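Local coordinates for ankyrin repeat and SAM domain-containing protein 4B (Mus musculus, PDB 5F3X) that probably serves as a scaffold, its SAM domain and C-terminal PDZ-binding motif being suited to recruiting partner proteins, at residues T10-F15 against E36-C41. Sequence-based numbering, arbitrary orientation.
Sequences TPLEVF and EALLLC
Leu-38 reaches the first helix of the SAM domain with a single methyl, CD2, which meets both Leu-12 and Phe-15. This is packing in the core of a small helical bundle: the three touching residues are buried, 112 Å² is covered on both sides together, and the contact centre lies about 5 Å from the centre of the chain. Leu-12 CD1 stands 3.9 Å from Leu-38 CD2, and the two side chains cross at roughly a right angle, so they meet methyl to methyl and do not lie alongside each other. On the Phe-15 ring, CE2 is the atom nearest to Leu-38 CD2, also at 3.9 Å; the approach is oblique to the ring. The backbones stay well apart, with the CA atoms of Leu-12 and Leu-38 8.3 Å from each other, and side chains span that gap. In Leu-38, chi1 of -177° sets CG opposite the backbone N and carries the branch toward helix 11-18. Phe-28 of helix 25-30 touches both leucines, while helix 53-71 contributes Ala-62 against Phe-15 and Ile-63 against Leu-38, which places the contact where four helices converge. Thr-10 is the N-cap of helix 11-18: its OG1, on the side chain, accepts from Glu-13 N at 3.2 Å with an N-H...O angle of 155°.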
loop_
_atom_site.group_PDB
_atom_site.type_symbol
_atom_site.label_atom_id
_atom_site.label_comp_id
_atom_site.label_asym_id
_atom_site.label_seq_id
_atom_site.Cartn_x
_atom_site.Cartn_y
_atom_site.Cartn_z
ATOM N N THR B 10 -5.226 -0.962 -17.795
ATOM C CA THR B 10 -5.829 0.332 -17.540
ATOM C C THR B 10 -6.698 0.265 -16.280
ATOM O O THR B 10 -7.174 -0.809 -15.885
ATOM C CB THR B 10 -6.670 0.758 -18.749
ATOM O OG1 THR B 10 -7.897 -0.002 -18.789
ATOM C CG2 THR B 10 -5.880 0.562 -20.052
ATOM N N PRO B 11 -6.917 1.404 -15.624
ATOM C CA PRO B 11 -7.812 1.401 -14.448
ATOM C C PRO B 11 -9.206 0.855 -14.746
ATOM O O PRO B 11 -9.817 0.191 -13.890
ATOM C CB PRO B 11 -7.849 2.883 -14.038
ATOM C CG PRO B 11 -6.623 3.490 -14.641
ATOM C CD PRO B 11 -6.412 2.748 -15.942
ATOM N N LEU B 12 -9.722 1.118 -15.953
ATOM C CA LEU B 12 -10.978 0.514 -16.381
ATOM C C LEU B 12 -10.909 -1.009 -16.335
ATOM O O LEU B 12 -11.839 -1.669 -15.857
ATOM C CB LEU B 12 -11.340 0.974 -17.794
ATOM C CG LEU B 12 -12.485 0.159 -18.425
ATOM C CD1 LEU B 12 -13.783 0.414 -17.686
ATOM C CD2 LEU B 12 -12.672 0.467 -19.874
ATOM N N GLU B 13 -9.823 -1.595 -16.852
ATOM C CA GLU B 13 -9.760 -3.051 -16.898
ATOM C C GLU B 13 -9.793 -3.647 -15.499
ATOM O O GLU B 13 -10.604 -4.543 -15.217
ATOM C CB GLU B 13 -8.520 -3.524 -17.646
ATOM C CG GLU B 13 -8.391 -5.059 -17.630
ATOM C CD GLU B 13 -7.387 -5.603 -18.636
ATOM O OE1 GLU B 13 -6.624 -4.806 -19.249
ATOM O OE2 GLU B 13 -7.382 -6.838 -18.818
ATOM N N VAL B 14 -8.906 -3.178 -14.611
ATOM C CA VAL B 14 -8.898 -3.689 -13.239
ATOM C C VAL B 14 -10.271 -3.520 -12.625
ATOM O O VAL B 14 -10.794 -4.432 -11.965
ATOM C CB VAL B 14 -7.830 -2.980 -12.377
ATOM C CG1 VAL B 14 -7.792 -3.611 -10.988
ATOM C CG2 VAL B 14 -6.472 -3.030 -13.018
ATOM N N PHE B 15 -10.877 -2.342 -12.837
ATOM C CA PHE B 15 -12.219 -2.073 -12.346
ATOM C C PHE B 15 -13.197 -3.170 -12.765
ATOM O O PHE B 15 -13.737 -3.884 -11.913
ATOM C CB PHE B 15 -12.673 -0.698 -12.831
ATOM C CG PHE B 15 -14.022 -0.302 -12.316
ATOM C CD1 PHE B 15 -14.191 0.046 -10.981
ATOM C CD2 PHE B 15 -15.127 -0.307 -13.150
ATOM C CE1 PHE B 15 -15.431 0.390 -10.501
ATOM C CE2 PHE B 15 -16.370 0.040 -12.670
ATOM C CZ PHE B 15 -16.525 0.384 -11.348
ATOM N N GLU B 36 -12.817 7.102 -16.847
ATOM C CA GLU B 36 -13.310 8.468 -16.751
ATOM C C GLU B 36 -14.702 8.581 -17.349
ATOM O O GLU B 36 -15.625 9.079 -16.705
ATOM C CB GLU B 36 -12.346 9.413 -17.465
ATOM C CG GLU B 36 -12.922 10.765 -17.817
ATOM C CD GLU B 36 -11.852 11.833 -18.032
ATOM O OE1 GLU B 36 -12.200 12.962 -18.472
ATOM O OE2 GLU B 36 -10.654 11.550 -17.757
ATOM N N ALA B 37 -14.860 8.123 -18.594
ATOM C CA ALA B 37 -16.130 8.236 -19.279
ATOM C C ALA B 37 -17.177 7.327 -18.655
ATOM O O ALA B 37 -18.365 7.686 -18.615
ATOM C CB ALA B 37 -15.959 7.911 -20.761
ATOM N N LEU B 38 -16.756 6.161 -18.158
ATOM C CA LEU B 38 -17.702 5.221 -17.571
ATOM C C LEU B 38 -18.477 5.866 -16.426
ATOM O O LEU B 38 -19.708 5.735 -16.349
ATOM C CB LEU B 38 -16.966 3.969 -17.100
ATOM C CG LEU B 38 -17.891 2.898 -16.538
ATOM C CD1 LEU B 38 -18.979 2.593 -17.581
ATOM C CD2 LEU B 38 -17.103 1.648 -16.109
ATOM N N LEU B 39 -17.779 6.599 -15.544
ATOM C CA LEU B 39 -18.454 7.230 -14.413
ATOM C C LEU B 39 -19.396 8.349 -14.845
ATOM O O LEU B 39 -20.263 8.741 -14.062
ATOM C CB LEU B 39 -17.438 7.769 -13.396
ATOM C CG LEU B 39 -16.320 6.825 -12.906
ATOM C CD1 LEU B 39 -15.634 7.367 -11.674
ATOM C CD2 LEU B 39 -16.826 5.421 -12.653
ATOM N N LEU B 40 -19.261 8.859 -16.071
ATOM C CA LEU B 40 -20.191 9.827 -16.655
ATOM C C LEU B 40 -21.431 9.178 -17.282
ATOM O O LEU B 40 -22.238 9.878 -17.914
ATOM C CB LEU B 40 -19.481 10.655 -17.734
ATOM C CG LEU B 40 -18.352 11.626 -17.394
ATOM C CD1 LEU B 40 -17.947 12.411 -18.658
ATOM C CD2 LEU B 40 -18.771 12.570 -16.294
ATOM N N CYS B 41 -21.567 7.855 -17.180
ATOM C CA CYS B 41 -22.628 7.117 -17.855
ATOM C C CYS B 41 -23.842 6.915 -16.957
ATOM O O CYS B 41 -23.724 6.640 -15.749
ATOM C CB CYS B 41 -22.119 5.761 -18.346
ATOM S SG CYS B 41 -21.128 5.904 -19.833
#